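Side-chain contacts in glycerol trinitrate reductase (Agrobacterium tumefaciens, PDB 5EPD), which probably reduces glycerol trinitrate as an FMN-dependent flavoprotein of the old yellow enzyme family, here crystallised without its flavin: residues 226-229 / 230-234; 344-347 / 348-352; 151-155 / 156-160. One frame throughout, in Å; residues are numbered along the deposited sequence.

Contact 1: residues 226-229 / 230-234; sequences ARLM and LEVTA
Leu230 N donates to Ala226 O at 3.2 Å, one of a series of i to i+4 backbone bonds. Glu231 N follows on Arg227 O, and Val232 N on Leu228 O at 2.8 Å. Thr233 N follows on Met229 O, and Ala234 N on Leu230 O continues the ladder. Both segments lie in the N-terminal part of helix 227-240, and the side chains meet one turn apart.

Met229 O takes two donors. Thr233 N reaches it at 3.0 Å with a nearly straight N-H...O angle of 173°. Thr233 OG1 donates to the same Met229 O at 2.9 Å, from the other face of the carbonyl plane. This works because OG1 lies anti to the carbonyl carbon of its own residue (chi1 -46°), which turns the hydroxyl back along the helix. The buried hydroxyl therefore spends its proton within the helix.

Arg227 and Glu231 meet through the aliphatic part of the arginine. Glu231 OE2 lies 3.2 Å from Arg227 CG. The charged ends do not pair, since Arg227 NE and Glu231 OE2 are 4.7 Å apart. Each has another partner: Arg227 NE donates to Thr217 O, and Glu231 OE1 is hydrogen-bonded to Tyr218 OH. The opposite charges may still attract one another weakly.

Two apolar pairs line other sides. Leu228 CD1 meets Val232 CG2 at 4.2 Å, and Ala226 CB meets Leu230 CD1, also at 4.2 Å.

The helix belongs to the outer layer of the TIM barrel. Met229 and Thr233 face barrel strand 245-249. Leu228 and Val232 pack on helices 171-187 and 202-207, while Ala226 and Leu230 touch helix 263-276.

Contact 2: residues 344-347 / 348-352; sequences PDLV and ERLQS
Asp345 and Arg349 form a salt bridge one turn apart, at the start of helix 346-352. Asp345 OD1 accepts both bonds, from Arg349 NE at 3.0 Å and from Arg349 NH2 at 3.2 Å. The oxygen lies near the guanidinium plane, at its edge. The carboxylate and guanidinium planes are 72° apart. NE meets OD1 from above the carboxylate plane, and NH2 uses the syn lone pair of OD1. Asp345 OD2 accepts from Phe378 N, and Arg349 NH1 donates to Pro355 O. These outside bonds give each flat group a second fixed point.

The backbone bonds are those of the helix. Arg349 N donates to Asp345 O at 2.9 Å, Leu350 N to Leu346 O, and Gln351 N to Val347 O.

Glu348 folds back at chi2 (83°), which brings OE1 beside the backbone of Asp345. Its OE1 is 3.1 Å from Asp345 O, but both are acceptors. Ser70 OG is hydrogen-bonded to this OE1.

The apolar contact is between Leu346 and Leu350. Leu346 CG lies 3.8 Å from Leu350 CD1, and the two side chains slant across each other.

Leu346 and Leu350 both rest on Phe336 of the last barrel strand, 333-336. Val347 and Leu350 touch Ile41 of the first, 41-43. The short helix therefore packs against both strands at the barrel's closing seam, with Leu346 also touching helix 338-342.

Contact 3: residues 151-155 / 156-160; sequences TFVNN and GFVDV
Thr151 and Val158 pair in a two-stranded antiparallel beta hairpin, closed by a type I' turn from Val153 to Gly156. Asn154 and Asn155 hold the central turn positions, both with positive phi. At the open end, Thr151 N donates to Val158 O at 2.7 Å. Val158 N returns the bond to Thr151 O at 3.0 Å. Next to the turn, Val153 N donates to Gly156 O at 2.9 Å, and Gly156 N to Val153 O. That last donor stands well above the carbonyl plane, as the chain curls into the turn. All four backbone donors of the two hydrogen-bonded pairs are thus satisfied within the hairpin.

Other polar groups bond to neighbouring loops: Thr151 OG1 to Gly87 O, Asn154 OD1 to Asn131 ND2, and Asn155 N to Gln89 OE1. Phe152 is backbone-bonded to Gln89 and Val160 to Val149, and Asp159 OD1 forms a salt bridge with Lys150 NZ.

Phe152 and Phe157 form the non-hydrogen-bonded pair, with both side chains on one face. Their rings lie oblique, with centroids 5.6 Å apart and planes at 36°. Thr151 lies on the other face. With its OG1 opposite the backbone N (chi1 -179°), Thr151 CG2 is left to meet Val160 CG1 at 3.8 Å.

Two CA-H groups add weak contacts to acceptors that already take N-H bonds. Phe152 CA points its hydrogen at Gly156 O, and Phe157 CA lies 3.2 Å from Thr151 O, with an angle of 152° at the hydrogen.

From the N terminus, contact 3 comes first. Its tight turn closes the hairpin 150-159, an excursion from the barrel between strands 117-122 and 193-196. Contact 1 follows in the N-terminal part of helix 227-240, which leads into strand 245-249. Contact 2 comes last, beyond the eighth strand. Contacts 1 and 2 close no loop but join successive helix turns. The three are in series, neither nested nor crossed. Contacts 1 and 2 lie on opposite sides of the chain's centre, their own centres 37 Å apart. None touches another: contact 3 belongs to a hairpin on the loops, contact 1 to the helical layer over strand 245-249, and contact 2 to the helix against strands 41-43 and 333-336.

Contact 1: residues 226-229 / 230-234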
# COMPACT_ATOMS: atom_id res chain seq x y z
N ALA A 226 -10.90 11.78 10.74
CA ALA A 226 -11.20 10.90 9.63
C ALA A 226 -11.42 11.63 8.30
O ALA A 226 -11.53 10.97 7.27
CB ALA A 226 -12.42 10.06 9.97
N ARG A 227 -11.47 12.96 8.32
CA ARG A 227 -11.93 13.74 7.14
C ARG A 227 -10.99 13.69 5.95
O ARG A 227 -11.45 13.61 4.83
CB ARG A 227 -12.18 15.22 7.49
CG ARG A 227 -12.84 16.02 6.35
CD ARG A 227 -13.15 17.45 6.77
NE ARG A 227 -13.62 17.55 8.17
CZ ARG A 227 -14.85 17.23 8.62
NH1 ARG A 227 -15.78 16.75 7.79
NH2 ARG A 227 -15.17 17.37 9.91
N LEU A 228 -9.70 13.79 6.17
CA LEU A 228 -8.80 13.78 5.02
C LEU A 228 -8.85 12.42 4.33
O LEU A 228 -9.03 12.35 3.12
CB LEU A 228 -7.37 14.14 5.40
CG LEU A 228 -6.39 14.34 4.25
CD1 LEU A 228 -6.83 15.50 3.36
CD2 LEU A 228 -4.99 14.55 4.79
N MET A 229 -8.74 11.33 5.11
CA MET A 229 -8.75 9.97 4.53
C MET A 229 -9.98 9.76 3.64
O MET A 229 -9.87 9.26 2.52
CB MET A 229 -8.69 8.88 5.63
CG MET A 229 -8.56 7.43 5.11
SD MET A 229 -8.49 6.19 6.43
CE MET A 229 -6.92 6.60 7.21
N LEU A 230 -11.14 10.13 4.17
CA LEU A 230 -12.40 9.96 3.48
C LEU A 230 -12.52 10.89 2.27
O LEU A 230 -13.01 10.46 1.22
CB LEU A 230 -13.57 10.18 4.46
CG LEU A 230 -13.69 9.20 5.63
CD1 LEU A 230 -14.84 9.66 6.53
CD2 LEU A 230 -13.92 7.76 5.15
N GLU A 231 -12.06 12.13 2.41
CA GLU A 231 -12.04 13.05 1.28
C GLU A 231 -11.16 12.54 0.17
O GLU A 231 -11.51 12.65 -1.01
CB GLU A 231 -11.56 14.45 1.70
CG GLU A 231 -12.69 15.26 2.32
CD GLU A 231 -12.23 16.58 2.88
OE1 GLU A 231 -11.03 16.89 2.75
OE2 GLU A 231 -13.08 17.30 3.46
N VAL A 232 -10.02 11.97 0.55
CA VAL A 232 -9.07 11.46 -0.45
C VAL A 232 -9.69 10.25 -1.19
O VAL A 232 -9.73 10.23 -2.42
CB VAL A 232 -7.69 11.14 0.17
CG1 VAL A 232 -6.86 10.26 -0.76
CG2 VAL A 232 -6.92 12.42 0.48
N THR A 233 -10.20 9.27 -0.46
CA THR A 233 -10.86 8.12 -1.07
C THR A 233 -12.10 8.50 -1.92
O THR A 233 -12.36 7.90 -2.97
CB THR A 233 -11.25 7.08 0.02
OG1 THR A 233 -10.15 6.88 0.91
CG2 THR A 233 -11.64 5.74 -0.60
N ALA A 234 -12.87 9.48 -1.47
CA ALA A 234 -14.05 9.94 -2.22
C ALA A 234 -13.67 10.56 -3.58
O ALA A 234 -14.35 10.31 -4.60
CB ALA A 234 -14.85 10.94 -1.37

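Contact 2: residues 344-347 / 348-352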
# COMPACT_ATOMS: atom_id res chain seq x y z
N PRO A 344 8.78 -16.38 -6.12
CA PRO A 344 7.96 -15.80 -7.21
C PRO A 344 6.78 -16.71 -7.59
O PRO A 344 5.73 -16.23 -8.06
CB PRO A 344 8.95 -15.64 -8.39
CG PRO A 344 10.14 -16.49 -8.05
CD PRO A 344 10.19 -16.61 -6.53
N ASP A 345 6.99 -18.01 -7.37
CA ASP A 345 5.99 -19.04 -7.60
C ASP A 345 5.21 -19.41 -6.31
O ASP A 345 4.76 -20.55 -6.16
CB ASP A 345 6.66 -20.28 -8.25
CG ASP A 345 7.81 -20.86 -7.42
OD1 ASP A 345 8.51 -20.10 -6.71
OD2 ASP A 345 8.06 -22.09 -7.50
N LEU A 346 5.06 -18.43 -5.40
CA LEU A 346 4.38 -18.63 -4.12
C LEU A 346 3.02 -19.28 -4.26
O LEU A 346 2.68 -20.17 -3.48
CB LEU A 346 4.19 -17.29 -3.35
CG LEU A 346 3.56 -17.42 -1.95
CD1 LEU A 346 4.44 -18.26 -1.04
CD2 LEU A 346 3.32 -16.06 -1.36
N VAL A 347 2.22 -18.83 -5.23
CA VAL A 347 0.90 -19.41 -5.43
C VAL A 347 1.03 -20.93 -5.66
O VAL A 347 0.43 -21.73 -4.93
CB VAL A 347 0.10 -18.74 -6.58
CG1 VAL A 347 -1.25 -19.42 -6.77
CG2 VAL A 347 -0.14 -17.29 -6.24
N GLU A 348 1.87 -21.28 -6.63
CA GLU A 348 2.08 -22.67 -7.04
C GLU A 348 2.57 -23.52 -5.87
O GLU A 348 2.12 -24.66 -5.70
CB GLU A 348 3.06 -22.76 -8.22
CG GLU A 348 2.55 -22.16 -9.54
CD GLU A 348 2.72 -20.63 -9.67
OE1 GLU A 348 3.06 -19.94 -8.67
OE2 GLU A 348 2.51 -20.11 -10.79
N ARG A 349 3.48 -22.96 -5.07
CA ARG A 349 4.07 -23.67 -3.93
C ARG A 349 3.08 -23.86 -2.78
O ARG A 349 3.16 -24.84 -2.04
CB ARG A 349 5.29 -22.92 -3.38
CG ARG A 349 6.48 -22.88 -4.32
CD ARG A 349 7.74 -22.55 -3.54
NE ARG A 349 8.76 -21.92 -4.37
CZ ARG A 349 10.07 -21.96 -4.10
NH1 ARG A 349 10.54 -22.57 -3.01
NH2 ARG A 349 10.91 -21.37 -4.93
N LEU A 350 2.16 -22.91 -2.62
CA LEU A 350 1.15 -23.01 -1.57
C LEU A 350 0.19 -24.12 -1.97
O LEU A 350 -0.25 -24.93 -1.12
CB LEU A 350 0.42 -21.67 -1.38
CG LEU A 350 1.22 -20.52 -0.72
CD1 LEU A 350 0.39 -19.24 -0.76
CD2 LEU A 350 1.61 -20.82 0.71
N GLN A 351 -0.05 -24.19 -3.27
CA GLN A 351 -0.94 -25.20 -3.86
C GLN A 351 -0.35 -26.61 -3.88
O GLN A 351 -1.10 -27.57 -3.72
CB GLN A 351 -1.39 -24.79 -5.28
CG GLN A 351 -2.68 -25.49 -5.70
CD GLN A 351 -3.38 -24.87 -6.90
OE1 GLN A 351 -2.77 -24.14 -7.67
NE2 GLN A 351 -4.68 -25.17 -7.07
N SER A 352 0.95 -26.75 -4.10
CA SER A 352 1.63 -28.07 -4.17
C SER A 352 2.16 -28.58 -2.81
O SER A 352 2.49 -29.76 -2.65
CB SER A 352 2.81 -27.97 -5.15
OG SER A 352 3.82 -27.08 -4.63

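Contact 3: residues 151-155 / 156-160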
# COMPACT_ATOMS: atom_id res chain seq x y z
N THR A 151 14.32 6.42 8.53
CA THR A 151 14.00 6.15 7.14
C THR A 151 15.29 5.84 6.41
O THR A 151 16.37 5.94 7.00
CB THR A 151 13.25 7.32 6.48
OG1 THR A 151 12.95 6.96 5.13
CG2 THR A 151 14.09 8.61 6.49
N PHE A 152 15.16 5.42 5.15
CA PHE A 152 16.27 4.93 4.35
C PHE A 152 16.51 6.05 3.38
O PHE A 152 15.69 6.27 2.48
CB PHE A 152 15.86 3.63 3.65
CG PHE A 152 16.90 3.05 2.72
CD1 PHE A 152 18.26 3.01 3.05
CD2 PHE A 152 16.51 2.47 1.50
CE1 PHE A 152 19.19 2.44 2.17
CE2 PHE A 152 17.45 1.90 0.63
CZ PHE A 152 18.79 1.89 0.97
N VAL A 153 17.59 6.78 3.62
CA VAL A 153 17.98 7.97 2.83
C VAL A 153 19.51 8.07 2.87
O VAL A 153 20.14 7.58 3.83
CB VAL A 153 17.27 9.25 3.34
CG1 VAL A 153 17.60 9.49 4.79
CG2 VAL A 153 17.66 10.47 2.53
N ASN A 154 20.12 8.64 1.82
CA ASN A 154 21.60 8.66 1.70
C ASN A 154 22.20 7.29 1.95
O ASN A 154 23.22 7.18 2.63
CB ASN A 154 22.26 9.67 2.67
CG ASN A 154 21.66 11.06 2.59
OD1 ASN A 154 21.24 11.62 3.60
ND2 ASN A 154 21.61 11.63 1.38
N ASN A 155 21.56 6.24 1.43
CA ASN A 155 22.05 4.88 1.54
C ASN A 155 22.23 4.37 2.97
O ASN A 155 23.06 3.48 3.21
CB ASN A 155 23.38 4.74 0.78
CG ASN A 155 23.18 4.67 -0.71
OD1 ASN A 155 22.30 3.95 -1.19
ND2 ASN A 155 24.00 5.41 -1.46
N GLY A 156 21.47 4.91 3.90
CA GLY A 156 21.63 4.52 5.31
C GLY A 156 20.35 4.81 6.03
O GLY A 156 19.43 5.34 5.41
N PHE A 157 20.28 4.47 7.31
CA PHE A 157 19.10 4.78 8.15
C PHE A 157 19.29 6.01 9.06
O PHE A 157 20.22 6.07 9.88
CB PHE A 157 18.70 3.57 8.97
CG PHE A 157 18.45 2.37 8.12
CD1 PHE A 157 17.29 2.28 7.38
CD2 PHE A 157 19.38 1.35 8.04
CE1 PHE A 157 17.04 1.19 6.57
CE2 PHE A 157 19.14 0.25 7.25
CZ PHE A 157 17.97 0.17 6.51
N VAL A 158 18.40 6.98 8.93
CA VAL A 158 18.50 8.22 9.67
C VAL A 158 17.12 8.56 10.25
O VAL A 158 16.07 8.18 9.69
CB VAL A 158 18.97 9.35 8.73
CG1 VAL A 158 17.87 9.75 7.77
CG2 VAL A 158 19.41 10.60 9.50
N ASP A 159 17.11 9.27 11.38
CA ASP A 159 15.83 9.71 11.94
C ASP A 159 15.11 10.62 10.93
O ASP A 159 15.74 11.41 10.20
CB ASP A 159 16.04 10.43 13.26
CG ASP A 159 16.74 9.58 14.28
OD1 ASP A 159 16.58 8.35 14.29
OD2 ASP A 159 17.49 10.15 15.09
N VAL A 160 13.80 10.49 10.87
CA VAL A 160 13.00 11.38 10.07
C VAL A 160 13.07 12.80 10.64
O VAL A 160 13.36 12.99 11.82
CB VAL A 160 11.53 10.90 9.94
CG1 VAL A 160 11.48 9.60 9.13
CG2 VAL A 160 10.85 10.72 11.31